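Local coordinates for outer membrane protein Omp121 (Bacteroides thetaiotaomicron, PDB 5FQ8) that probably imports nutrients across the outer membrane as a TonB-dependent receptor, a large beta barrel closed by a plug domain, at residues Y607-N612 with G625-S630; Y489-V494 with I513-M518; L540-R545 with P562-S567; T150-S155 with F527-G532; G775-N780 with L854-S859. All blocks are in the same frame, centred on the assembly; numbering follows the deposited sequence.

Interaction 1 (Y607-N612 with G625-S630)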
# COMPACT_ATOMS: atom_id res chain seq x y z
N TYR B 607 -1.60 -19.70 -11.34
CA TYR B 607 -0.58 -18.82 -11.88
C TYR B 607 -0.50 -17.59 -11.00
O TYR B 607 -1.50 -16.90 -10.80
CB TYR B 607 -0.90 -18.42 -13.32
CG TYR B 607 -0.78 -19.49 -14.37
CD1 TYR B 607 -1.79 -20.41 -14.58
CD2 TYR B 607 0.33 -19.55 -15.19
CE1 TYR B 607 -1.69 -21.36 -15.57
CE2 TYR B 607 0.44 -20.50 -16.18
CZ TYR B 607 -0.57 -21.40 -16.36
OH TYR B 607 -0.45 -22.35 -17.34
N ALA B 608 0.66 -17.31 -10.47
CA ALA B 608 0.80 -16.16 -9.60
C ALA B 608 1.26 -14.95 -10.39
O ALA B 608 1.79 -15.07 -11.48
CB ALA B 608 1.78 -16.45 -8.47
N GLN B 609 1.03 -13.78 -9.84
CA GLN B 609 1.67 -12.59 -10.37
C GLN B 609 3.17 -12.79 -10.28
O GLN B 609 3.69 -13.16 -9.23
CB GLN B 609 1.25 -11.35 -9.61
CG GLN B 609 1.70 -10.09 -10.22
CD GLN B 609 1.71 -8.96 -9.24
OE1 GLN B 609 1.75 -9.18 -8.04
NE2 GLN B 609 1.67 -7.74 -9.74
N SER B 610 3.87 -12.54 -11.38
CA SER B 610 5.27 -12.91 -11.46
C SER B 610 6.09 -12.19 -10.40
O SER B 610 5.99 -10.98 -10.23
CB SER B 610 5.80 -12.63 -12.85
OG SER B 610 5.04 -13.33 -13.82
N SER B 611 6.89 -12.96 -9.67
CA SER B 611 7.88 -12.37 -8.79
C SER B 611 9.05 -13.33 -8.69
O SER B 611 8.96 -14.50 -9.03
CB SER B 611 7.31 -12.05 -7.40
OG SER B 611 6.74 -13.19 -6.80
N ASN B 612 10.17 -12.80 -8.22
CA ASN B 612 11.39 -13.59 -8.11
C ASN B 612 12.01 -13.30 -6.75
O ASN B 612 12.30 -12.15 -6.43
CB ASN B 612 12.36 -13.26 -9.25
CG ASN B 612 11.72 -13.40 -10.63
OD1 ASN B 612 11.54 -14.49 -11.12
ND2 ASN B 612 11.39 -12.28 -11.24
N GLY B 625 5.66 -1.19 -16.68
CA GLY B 625 4.40 -0.93 -17.32
C GLY B 625 3.69 -2.18 -17.77
O GLY B 625 2.56 -2.09 -18.26
N VAL B 626 4.33 -3.33 -17.64
CA VAL B 626 3.77 -4.61 -18.05
C VAL B 626 3.47 -5.43 -16.81
O VAL B 626 4.25 -5.45 -15.86
CB VAL B 626 4.75 -5.36 -18.96
CG1 VAL B 626 4.16 -6.69 -19.36
CG2 VAL B 626 5.07 -4.51 -20.16
N ASN B 627 2.34 -6.10 -16.81
CA ASN B 627 2.06 -7.05 -15.77
C ASN B 627 2.34 -8.43 -16.30
O ASN B 627 2.26 -8.67 -17.50
CB ASN B 627 0.61 -6.96 -15.31
CG ASN B 627 0.41 -7.57 -13.95
OD1 ASN B 627 1.23 -7.38 -13.07
ND2 ASN B 627 -0.66 -8.31 -13.77
N ALA B 628 2.67 -9.35 -15.41
CA ALA B 628 3.03 -10.68 -15.86
C ALA B 628 2.59 -11.72 -14.86
O ALA B 628 2.42 -11.43 -13.67
CB ALA B 628 4.54 -10.78 -16.11
N TYR B 629 2.37 -12.92 -15.36
CA TYR B 629 1.98 -14.06 -14.56
C TYR B 629 3.00 -15.17 -14.75
O TYR B 629 3.66 -15.25 -15.78
CB TYR B 629 0.58 -14.50 -14.95
CG TYR B 629 -0.48 -13.61 -14.38
CD1 TYR B 629 -0.96 -13.81 -13.09
CD2 TYR B 629 -1.00 -12.55 -15.10
CE1 TYR B 629 -1.92 -13.01 -12.55
CE2 TYR B 629 -1.95 -11.73 -14.56
CZ TYR B 629 -2.42 -11.97 -13.28
OH TYR B 629 -3.38 -11.17 -12.71
N SER B 630 3.16 -15.99 -13.72
CA SER B 630 4.14 -17.06 -13.72
C SER B 630 3.49 -18.35 -13.25
O SER B 630 2.48 -18.33 -12.55
CB SER B 630 5.32 -16.72 -12.82
OG SER B 630 6.38 -17.63 -13.02

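Interaction 2 (Y489-V494 with I513-M518)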
# COMPACT_ATOMS: atom_id res chain seq x y z
N TYR B 489 -7.92 -10.81 4.20
CA TYR B 489 -7.26 -9.62 4.70
C TYR B 489 -7.01 -8.67 3.56
O TYR B 489 -7.21 -9.00 2.39
CB TYR B 489 -5.96 -9.93 5.46
CG TYR B 489 -4.83 -10.48 4.62
CD1 TYR B 489 -4.07 -9.66 3.81
CD2 TYR B 489 -4.50 -11.81 4.67
CE1 TYR B 489 -3.05 -10.15 3.07
CE2 TYR B 489 -3.48 -12.32 3.92
CZ TYR B 489 -2.76 -11.48 3.12
OH TYR B 489 -1.73 -11.98 2.38
N GLN B 490 -6.56 -7.47 3.91
CA GLN B 490 -6.21 -6.44 2.95
C GLN B 490 -4.95 -5.75 3.44
O GLN B 490 -4.95 -5.14 4.50
CB GLN B 490 -7.34 -5.42 2.78
CG GLN B 490 -7.06 -4.44 1.68
CD GLN B 490 -7.94 -3.24 1.75
OE1 GLN B 490 -8.60 -3.03 2.74
NE2 GLN B 490 -7.96 -2.46 0.70
N TYR B 491 -3.89 -5.84 2.65
CA TYR B 491 -2.61 -5.30 3.05
C TYR B 491 -2.25 -4.11 2.18
O TYR B 491 -2.63 -4.03 1.02
CB TYR B 491 -1.54 -6.37 2.93
CG TYR B 491 -0.16 -5.91 3.29
CD1 TYR B 491 0.23 -5.76 4.61
CD2 TYR B 491 0.77 -5.63 2.30
CE1 TYR B 491 1.48 -5.34 4.93
CE2 TYR B 491 2.03 -5.21 2.62
CZ TYR B 491 2.38 -5.07 3.94
OH TYR B 491 3.64 -4.66 4.27
N SER B 492 -1.51 -3.17 2.75
CA SER B 492 -1.05 -2.04 1.95
C SER B 492 0.16 -1.41 2.61
O SER B 492 0.17 -1.20 3.82
CB SER B 492 -2.19 -1.04 1.73
OG SER B 492 -2.15 0.00 2.66
N GLU B 493 1.19 -1.11 1.81
CA GLU B 493 2.52 -0.74 2.27
C GLU B 493 3.03 0.42 1.45
O GLU B 493 2.79 0.46 0.24
CB GLU B 493 3.47 -1.94 2.12
CG GLU B 493 4.89 -1.73 2.54
CD GLU B 493 5.76 -2.89 2.12
OE1 GLU B 493 5.24 -3.99 1.92
OE2 GLU B 493 6.98 -2.69 1.97
N VAL B 494 3.73 1.35 2.07
CA VAL B 494 4.44 2.40 1.35
C VAL B 494 5.85 2.47 1.88
O VAL B 494 6.09 2.27 3.07
CB VAL B 494 3.78 3.79 1.49
CG1 VAL B 494 2.50 3.84 0.72
CG2 VAL B 494 3.56 4.12 2.92
N ILE B 513 2.50 -0.53 -2.30
CA ILE B 513 2.37 -1.97 -2.51
C ILE B 513 1.06 -2.42 -1.87
O ILE B 513 0.84 -2.18 -0.69
CB ILE B 513 3.57 -2.71 -1.92
CG1 ILE B 513 4.86 -2.07 -2.42
CG2 ILE B 513 3.54 -4.16 -2.29
CD1 ILE B 513 6.05 -2.59 -1.74
N VAL B 514 0.20 -3.07 -2.64
CA VAL B 514 -1.05 -3.58 -2.11
C VAL B 514 -1.12 -5.09 -2.31
O VAL B 514 -0.64 -5.62 -3.31
CB VAL B 514 -2.28 -2.90 -2.75
CG1 VAL B 514 -2.10 -1.43 -2.77
CG2 VAL B 514 -2.52 -3.39 -4.13
N GLU B 515 -1.74 -5.78 -1.34
CA GLU B 515 -2.01 -7.21 -1.42
C GLU B 515 -3.36 -7.53 -0.79
O GLU B 515 -3.74 -6.93 0.21
CB GLU B 515 -0.93 -8.03 -0.72
CG GLU B 515 0.42 -7.99 -1.39
CD GLU B 515 1.51 -8.64 -0.57
OE1 GLU B 515 1.21 -9.63 0.13
OE2 GLU B 515 2.66 -8.14 -0.62
N GLN B 516 -4.04 -8.51 -1.36
CA GLN B 516 -5.36 -8.92 -0.92
C GLN B 516 -5.41 -10.44 -0.89
O GLN B 516 -4.79 -11.08 -1.74
CB GLN B 516 -6.42 -8.35 -1.87
CG GLN B 516 -7.72 -9.09 -1.95
CD GLN B 516 -8.49 -8.71 -3.19
OE1 GLN B 516 -7.91 -8.41 -4.23
NE2 GLN B 516 -9.81 -8.72 -3.09
N HIS B 517 -6.11 -11.02 0.08
CA HIS B 517 -6.13 -12.47 0.22
C HIS B 517 -7.41 -12.94 0.89
O HIS B 517 -7.97 -12.25 1.73
CB HIS B 517 -4.92 -12.95 1.03
CG HIS B 517 -4.82 -14.43 1.14
ND1 HIS B 517 -4.25 -15.20 0.15
CD2 HIS B 517 -5.22 -15.28 2.10
CE1 HIS B 517 -4.30 -16.47 0.51
NE2 HIS B 517 -4.89 -16.55 1.69
N MET B 518 -7.86 -14.14 0.52
CA MET B 518 -9.06 -14.73 1.10
C MET B 518 -9.07 -16.24 0.91
O MET B 518 -8.77 -16.71 -0.18
CB MET B 518 -10.33 -14.16 0.46
CG MET B 518 -11.55 -14.98 0.80
SD MET B 518 -12.69 -15.17 -0.53
CE MET B 518 -13.53 -16.66 -0.06

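Interaction 3 (L540-R545 with P562-S567)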
# COMPACT_ATOMS: atom_id res chain seq x y z
N LEU B 540 -19.03 -49.48 27.13
CA LEU B 540 -18.60 -49.68 25.76
C LEU B 540 -19.10 -48.53 24.90
O LEU B 540 -20.18 -48.00 25.12
CB LEU B 540 -19.10 -51.01 25.21
CG LEU B 540 -18.62 -51.42 23.83
CD1 LEU B 540 -17.23 -52.00 23.91
CD2 LEU B 540 -19.57 -52.43 23.23
N THR B 541 -18.30 -48.16 23.90
CA THR B 541 -18.66 -47.06 23.03
C THR B 541 -18.21 -47.32 21.60
O THR B 541 -17.08 -47.73 21.37
CB THR B 541 -18.05 -45.76 23.54
OG1 THR B 541 -18.18 -45.71 24.96
CG2 THR B 541 -18.75 -44.59 22.93
N VAL B 542 -19.10 -47.07 20.64
CA VAL B 542 -18.79 -47.24 19.23
C VAL B 542 -19.10 -45.94 18.50
O VAL B 542 -20.24 -45.48 18.51
CB VAL B 542 -19.60 -48.40 18.62
CG1 VAL B 542 -19.53 -48.35 17.12
CG2 VAL B 542 -19.04 -49.69 19.12
N THR B 543 -18.08 -45.36 17.86
CA THR B 543 -18.22 -44.09 17.17
C THR B 543 -18.01 -44.27 15.67
O THR B 543 -17.20 -45.09 15.24
CB THR B 543 -17.21 -43.07 17.66
OG1 THR B 543 -15.90 -43.60 17.52
CG2 THR B 543 -17.47 -42.72 19.10
N ALA B 544 -18.74 -43.48 14.89
CA ALA B 544 -18.64 -43.51 13.44
C ALA B 544 -18.99 -42.14 12.88
O ALA B 544 -19.95 -41.52 13.33
CB ALA B 544 -19.56 -44.56 12.83
N ARG B 545 -18.21 -41.68 11.91
CA ARG B 545 -18.46 -40.38 11.30
C ARG B 545 -18.00 -40.40 9.86
O ARG B 545 -16.91 -40.89 9.55
CB ARG B 545 -17.74 -39.26 12.05
CG ARG B 545 -17.91 -37.92 11.38
CD ARG B 545 -17.56 -36.76 12.28
NE ARG B 545 -17.72 -35.51 11.55
CZ ARG B 545 -17.82 -34.31 12.12
NH1 ARG B 545 -17.78 -34.20 13.43
NH2 ARG B 545 -17.97 -33.24 11.37
N PRO B 562 -14.15 -44.88 11.81
CA PRO B 562 -14.83 -45.43 12.98
C PRO B 562 -13.94 -45.54 14.19
O PRO B 562 -12.74 -45.25 14.12
CB PRO B 562 -15.26 -46.81 12.50
CG PRO B 562 -14.23 -47.19 11.46
CD PRO B 562 -13.48 -45.95 11.05
N GLY B 563 -14.52 -45.97 15.30
CA GLY B 563 -13.76 -46.16 16.53
C GLY B 563 -14.51 -47.03 17.51
O GLY B 563 -15.72 -47.24 17.39
N ILE B 564 -13.77 -47.53 18.49
CA ILE B 564 -14.35 -48.35 19.55
C ILE B 564 -13.52 -48.14 20.81
O ILE B 564 -12.30 -48.09 20.75
CB ILE B 564 -14.41 -49.83 19.13
CG1 ILE B 564 -15.14 -50.65 20.18
CG2 ILE B 564 -13.03 -50.38 18.88
CD1 ILE B 564 -15.33 -52.10 19.81
N THR B 565 -14.20 -47.96 21.94
CA THR B 565 -13.54 -47.81 23.22
C THR B 565 -14.25 -48.66 24.26
O THR B 565 -15.45 -48.92 24.17
CB THR B 565 -13.50 -46.37 23.71
OG1 THR B 565 -14.83 -45.92 23.97
CG2 THR B 565 -12.87 -45.48 22.70
N GLY B 566 -13.49 -49.08 25.26
CA GLY B 566 -14.03 -49.90 26.33
C GLY B 566 -13.42 -49.52 27.66
O GLY B 566 -12.28 -49.06 27.74
N SER B 567 -14.20 -49.74 28.71
CA SER B 567 -13.78 -49.43 30.07
C SER B 567 -14.37 -50.49 30.98
O SER B 567 -15.57 -50.79 30.90
CB SER B 567 -14.25 -48.05 30.50
OG SER B 567 -13.93 -47.81 31.85

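Interaction 4 (T150-S155 with F527-G532)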
# COMPACT_ATOMS: atom_id res chain seq x y z
N THR B 150 -13.38 -39.72 17.94
CA THR B 150 -13.51 -38.29 17.69
C THR B 150 -14.71 -37.96 16.84
O THR B 150 -14.75 -36.89 16.22
CB THR B 150 -12.25 -37.75 17.02
OG1 THR B 150 -11.93 -38.58 15.90
CG2 THR B 150 -11.09 -37.78 17.99
N ALA B 151 -15.71 -38.84 16.79
CA ALA B 151 -16.87 -38.61 15.95
C ALA B 151 -17.64 -37.36 16.35
O ALA B 151 -18.39 -36.81 15.53
CB ALA B 151 -17.81 -39.80 16.00
N LEU B 152 -17.47 -36.89 17.57
CA LEU B 152 -18.31 -35.80 18.03
C LEU B 152 -17.80 -34.45 17.55
O LEU B 152 -18.61 -33.55 17.29
CB LEU B 152 -18.39 -35.81 19.55
CG LEU B 152 -19.76 -35.50 20.14
CD1 LEU B 152 -20.78 -36.41 19.53
CD2 LEU B 152 -19.71 -35.72 21.61
N TYR B 153 -16.50 -34.28 17.40
CA TYR B 153 -15.96 -32.98 17.04
C TYR B 153 -15.28 -32.96 15.69
O TYR B 153 -14.99 -31.87 15.19
CB TYR B 153 -14.98 -32.50 18.11
CG TYR B 153 -15.47 -32.69 19.51
CD1 TYR B 153 -16.43 -31.85 20.05
CD2 TYR B 153 -14.97 -33.71 20.30
CE1 TYR B 153 -16.88 -32.02 21.34
CE2 TYR B 153 -15.41 -33.89 21.59
CZ TYR B 153 -16.36 -33.05 22.11
OH TYR B 153 -16.80 -33.23 23.40
N GLY B 154 -15.02 -34.10 15.09
CA GLY B 154 -14.55 -34.13 13.72
C GLY B 154 -13.04 -34.20 13.60
O GLY B 154 -12.32 -34.51 14.54
N SER B 155 -12.58 -33.87 12.39
CA SER B 155 -11.18 -34.12 12.04
C SER B 155 -10.23 -33.38 12.97
O SER B 155 -9.22 -33.95 13.40
CB SER B 155 -10.93 -33.71 10.60
OG SER B 155 -11.09 -32.32 10.43
N PHE B 527 -22.67 -38.29 11.94
CA PHE B 527 -21.96 -39.11 12.90
C PHE B 527 -22.93 -39.81 13.84
O PHE B 527 -24.06 -39.39 14.04
CB PHE B 527 -20.95 -38.29 13.71
CG PHE B 527 -21.56 -37.15 14.46
CD1 PHE B 527 -21.72 -35.92 13.85
CD2 PHE B 527 -21.96 -37.30 15.76
CE1 PHE B 527 -22.27 -34.86 14.53
CE2 PHE B 527 -22.51 -36.24 16.44
CZ PHE B 527 -22.66 -35.01 15.81
N GLY B 528 -22.44 -40.90 14.43
CA GLY B 528 -23.19 -41.64 15.43
C GLY B 528 -22.26 -42.18 16.50
O GLY B 528 -21.10 -42.50 16.24
N GLN B 529 -22.80 -42.29 17.71
CA GLN B 529 -22.01 -42.69 18.88
C GLN B 529 -22.86 -43.56 19.78
O GLN B 529 -23.79 -43.06 20.43
CB GLN B 529 -21.49 -41.46 19.61
CG GLN B 529 -20.63 -41.76 20.79
CD GLN B 529 -19.86 -40.55 21.24
OE1 GLN B 529 -19.53 -39.69 20.43
NE2 GLN B 529 -19.60 -40.45 22.53
N PHE B 530 -22.55 -44.85 19.85
CA PHE B 530 -23.34 -45.81 20.61
C PHE B 530 -22.65 -46.13 21.93
O PHE B 530 -21.53 -46.64 21.94
CB PHE B 530 -23.54 -47.09 19.81
CG PHE B 530 -24.43 -48.09 20.49
CD1 PHE B 530 -25.77 -47.84 20.65
CD2 PHE B 530 -23.91 -49.29 20.95
CE1 PHE B 530 -26.60 -48.76 21.26
CE2 PHE B 530 -24.73 -50.22 21.55
CZ PHE B 530 -26.08 -49.96 21.71
N GLU B 531 -23.34 -45.88 23.04
CA GLU B 531 -22.83 -46.15 24.38
C GLU B 531 -23.58 -47.33 24.98
O GLU B 531 -24.79 -47.25 25.22
CB GLU B 531 -23.00 -44.91 25.27
CG GLU B 531 -22.67 -45.14 26.73
CD GLU B 531 -21.45 -44.35 27.16
OE1 GLU B 531 -21.02 -43.48 26.39
OE2 GLU B 531 -20.94 -44.61 28.27
N GLY B 532 -22.85 -48.41 25.24
CA GLY B 532 -23.39 -49.58 25.93
C GLY B 532 -22.84 -49.67 27.35
O GLY B 532 -21.66 -49.40 27.58

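Interaction 5 (G775-N780 with L854-S859)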
# COMPACT_ATOMS: atom_id res chain seq x y z
N GLY B 775 39.74 -39.53 14.37
CA GLY B 775 39.03 -38.70 15.31
C GLY B 775 39.52 -37.28 15.40
O GLY B 775 38.81 -36.44 15.96
N ARG B 776 40.69 -36.97 14.88
CA ARG B 776 41.28 -35.67 15.13
C ARG B 776 40.70 -34.61 14.20
O ARG B 776 40.24 -34.90 13.09
CB ARG B 776 42.79 -35.76 15.00
CG ARG B 776 43.43 -36.70 16.04
CD ARG B 776 44.90 -37.03 15.75
NE ARG B 776 45.04 -37.93 14.62
CZ ARG B 776 46.18 -38.19 14.00
NH1 ARG B 776 47.30 -37.61 14.40
NH2 ARG B 776 46.21 -39.03 12.97
N ILE B 777 40.70 -33.37 14.67
CA ILE B 777 40.03 -32.27 14.01
C ILE B 777 40.95 -31.71 12.93
O ILE B 777 42.12 -31.41 13.19
CB ILE B 777 39.64 -31.19 15.02
CG1 ILE B 777 38.90 -30.06 14.35
CG2 ILE B 777 40.83 -30.62 15.70
CD1 ILE B 777 37.46 -30.18 14.54
N VAL B 778 40.43 -31.58 11.72
CA VAL B 778 41.23 -31.01 10.65
C VAL B 778 41.17 -29.51 10.75
O VAL B 778 40.10 -28.93 10.90
CB VAL B 778 40.74 -31.50 9.28
CG1 VAL B 778 41.66 -30.99 8.22
CG2 VAL B 778 40.66 -32.99 9.25
N VAL B 779 42.32 -28.86 10.65
CA VAL B 779 42.37 -27.41 10.62
C VAL B 779 43.23 -26.97 9.44
O VAL B 779 43.92 -27.76 8.81
CB VAL B 779 42.92 -26.83 11.93
CG1 VAL B 779 41.96 -27.10 13.05
CG2 VAL B 779 44.24 -27.45 12.21
N ASN B 780 43.15 -25.68 9.16
CA ASN B 780 43.78 -25.08 7.99
C ASN B 780 45.24 -24.82 8.29
O ASN B 780 45.57 -24.25 9.33
CB ASN B 780 43.05 -23.78 7.64
CG ASN B 780 43.74 -22.99 6.56
OD1 ASN B 780 44.73 -22.31 6.81
ND2 ASN B 780 43.19 -23.03 5.35
N LEU B 854 46.56 -19.98 20.21
CA LEU B 854 46.33 -21.33 20.68
C LEU B 854 46.21 -22.28 19.50
O LEU B 854 45.71 -21.91 18.44
CB LEU B 854 45.08 -21.41 21.54
CG LEU B 854 43.75 -21.26 20.82
CD1 LEU B 854 43.07 -22.59 20.72
CD2 LEU B 854 42.92 -20.30 21.60
N ILE B 855 46.69 -23.49 19.71
CA ILE B 855 46.53 -24.56 18.74
C ILE B 855 45.36 -25.42 19.18
O ILE B 855 45.36 -25.94 20.29
CB ILE B 855 47.81 -25.39 18.60
CG1 ILE B 855 48.85 -24.60 17.80
CG2 ILE B 855 47.52 -26.68 17.89
CD1 ILE B 855 50.15 -25.30 17.60
N VAL B 856 44.36 -25.54 18.32
CA VAL B 856 43.20 -26.38 18.58
C VAL B 856 43.69 -27.74 19.05
O VAL B 856 44.52 -28.35 18.38
CB VAL B 856 42.32 -26.51 17.33
CG1 VAL B 856 41.20 -27.49 17.57
CG2 VAL B 856 41.76 -25.17 16.97
N PRO B 857 43.26 -28.23 20.20
CA PRO B 857 43.74 -29.51 20.68
C PRO B 857 43.30 -30.64 19.77
O PRO B 857 42.16 -30.67 19.31
CB PRO B 857 43.12 -29.62 22.08
CG PRO B 857 42.96 -28.24 22.50
CD PRO B 857 42.52 -27.52 21.26
N ASN B 858 44.24 -31.56 19.49
CA ASN B 858 44.04 -32.74 18.66
C ASN B 858 43.99 -32.41 17.18
O ASN B 858 43.37 -33.13 16.41
CB ASN B 858 42.75 -33.48 19.04
CG ASN B 858 43.03 -34.78 19.74
OD1 ASN B 858 44.06 -34.94 20.39
ND2 ASN B 858 42.11 -35.73 19.60
N SER B 859 44.65 -31.34 16.77
CA SER B 859 44.48 -30.85 15.41
C SER B 859 45.45 -31.52 14.45
O SER B 859 46.59 -31.82 14.80
CB SER B 859 44.68 -29.34 15.38
OG SER B 859 45.87 -28.97 16.05

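Interaction 1 (Y607-N612 with G625-S630)
Residues 607-610 and 627-630 meet at a wide angle, their end-to-end directions 122° apart, and pair as antiparallel strands only over a short length. Ala608 and Ser630 form the hydrogen-bonded pair: Ala608 N gives to Ser630 O in that carbonyl's plane, and Ser630 N gives back to Ala608 O at 2.8 Å, nearly along the C=O axis. Next comes the non-hydrogen-bonded pair Gln609 and Tyr629, CA atoms 4.5 Å apart. Beyond it Ser610 N reaches Ala628 O at 2.9 Å in a straight bond (172°), though from above the carbonyl plane.

The Tyr629 ring starts beside its own backbone N and sets CD1 3.4 Å from Ala608 O; its OH goes on to Asn507 of the second subunit. Gln609, extended with CG anti to the backbone N, crosses Asn627 at about a right angle, and NE2 gives a weak bond to Asn627 OD1 at 3.4 Å. Ser610 OG lies against the Ala628-Ser630 backbone, but its hydrogen bond goes to a polar side chain on the chain of another protein. Ser630 OG likewise bonds an acidic side chain there, and the Ser630 side chain stands about 4 Å from the magnesium ion held by Ala631 and Asn633.

Backbone amides thus do most of the holding between the segments, while the hydroxyls of Ser610, Tyr629 and Ser630 are spent on neighbouring chains.

Interaction 2 (Y489-V494 with I513-M518)
Tyr489 takes the crowded rotamer, CG between the backbone N and the carbonyl carbon (chi1 67°), laying its ring across the strand toward His517. His517 CB sits over one ring face, 3.6 Å from the Tyr489 centroid, a CH-pi contact. The imidazole, CG anti to its backbone N, is displaced beyond the tyrosine ring, so there is little stacking although the planes are only 24° apart. On the same face Tyr491 (chi1 179°) runs along the strand so that its OH gives a hydrogen bond to Glu493 OE1 at 2.9 Å, from above the carboxylate plane. Glu493 OE2 is taken by Gln446 and Asn495, and the extended chain lies alongside Ile513, OE2 3.8 Å from Ile513 CD1. An alanine in place of Tyr489 has no ring to lie against His517 CB, and the imidazole would probably be held less firmly. Six backbone hydrogen bonds join the antiparallel strands of the barrel wall. The face with Ser492 and Val514 packs on Val514 of the second subunit, where Gln516 OE1 accepts from Leu505 N. That face thus serves the dimer, while the uncharged donors round the Glu493 carboxylate would probably stabilise its negative charge.

Interaction 3 (L540-R545 with P562-S567)
Thr543 and Thr565 both hold OG1 in the crowded position between the backbone N and the carbonyl carbon (chi1 57° and 65°), whereas Thr541 turns OG1 anti to its carbonyl carbon. All three side chains stand on one face of a beta hairpin, strands 538-549 and 558-569, in the barrel wall; the torsions set Thr565 OG1 beside Thr541 CB and Thr543 OG1 over Gly563. The strands run antiparallel at 168°, with Thr541-Thr565 and Thr543-Gly563 as hydrogen-bonded pairs. Thr565 N meets Thr541 O at 2.9 Å in the carbonyl plane. In the Thr543 pair both donors come from above the carbonyl planes, Gly563 N reaching Thr543 O at 2.8 Å. Thr565 OG1 lies 3.3 Å from Thr541 CB, on the face that looks to the plug, where Thr543 touches Ala149 and Ala151. The other face carries Leu540, Val542 and Ile564 on the surface, as expected for a wall facing lipid. Val542 and Ile564 point the same way, Val542 CG2 4.2 Å from Ile564 CG1, and Leu540 CD1 drops onto the carbonyl of Thr565. At Gly563 a side chain would point straight at its partner's hydroxyl, since Thr543 OG1 lies 3.5 Å from Gly563 CA.

Interaction 4 (T150-S155 with F527-G532)
The 150-155 loop approaches strand 527-532 with a tight turn, Gly154 N bonded to Thr150 O at 3.0 Å, and comes nearest through Ala151, whose CA is 6.0 Å from Phe527 CA; the two backbones do not pair. Phe527 carries much of the contact. Its CG stands between the backbone N and the carbonyl carbon (chi1 58°), the crowded position, and this turns one ring face to the carbonyl of Ala151, with Ala151 O 3.4 Å from Phe527 CG. Nearer the backbone of Phe527, Ala151 CB meets Phe527 CB at 4.2 Å. The same carbonyl oxygen has a second partner in Arg545 NH1, by a weak hydrogen bond.

Here the plug domain, to which the loop belongs, meets the inner side of the barrel wall, the arrangement that defines TonB-dependent receptors. Strand 513-534 lies in that wall between 472-495 and 538-549, and Ala151 also rests on Thr543 of the latter.

Leu152 crosses Phe527 obliquely and touches it with one methyl, CD1, at 3.5 Å from CE2. From the same strand Gln529, extended with CG anti to the backbone N, reaches in at about a right angle and brings OE1 to 3.6 Å from Leu152 CD1, a plain van der Waals contact. An alanine in place of Phe527 has no ring to meet the Ala151 carbonyl and Leu152 CD1, and the fit of this plug loop to the wall would probably be weaker. Leu152 also packs on Leu477 of strand 472-495, while its CB lies over the centre of the Tyr153 ring, 4.0 Å above the plane.

Interaction 5 (G775-N780 with L854-S859)
Ile777 and Asn858 each bury the most surface here, and Ser859 comes next. Asn858 is the third residue of a type II beta turn from Val856 to Ser859, and its left-handed backbone (phi 75°) suits that place. The turn presents Asn858 O to the other segment: Ile777 N gives it a hydrogen bond at 3.2 Å, bent and arriving from above the carbonyl plane. Arg776 CB closes on the same oxygen, and its CG lies 3.9 Å from Asn858 ND2, the two side chains crossing at about a right angle. The guanidinium then turns away, bent at chi3, and Arg776 NE makes its salt bridge with Asp772.

Ile777 sends CG1 anti to the backbone N, so CG2 takes the crowded position and faces the turn, meeting Val856 CG1 at 3.7 Å crosswise. Ser859 is its partner in a parallel bridge, CA atoms 4.9 Å apart. The Ser859 hydroxyl, at chi1 49°, folds back to give a hydrogen bond to Val856 O at 2.8 Å, in the carbonyl plane, and so braces the turn; OG is also bonded to Asn874 ND2. Val779 CG2 adds a methyl against Ser859 CB at 3.7 Å.

In the fold, the bridge starts a small sheet: strand 777-778 runs parallel to 859-865, which pairs antiparallel with 868-873, while Val856 rests on Tyr886 of helix 880-889.

Interactions 3 and 4 are close neighbours, centres about 7 Å apart: strands 513-534 and 538-549 are adjacent in the barrel wall, and Leu540 N probably bonds Gly532 O between them. Interaction 3 is backbone pairing with apolar groups on the outer surface, whereas interaction 4 is side-chain packing of plug on wall. Interaction 2 uses the same strand 513-534, its centre about 41 Å from that of interaction 4, as a surface contact, and like interaction 1 it touches the second subunit. Interaction 1 is the buried one, its hydroxyls bonded to other chains. Interaction 5 stands apart, on a separate small sheet, partly buried and with one backbone hydrogen bond between its two segments.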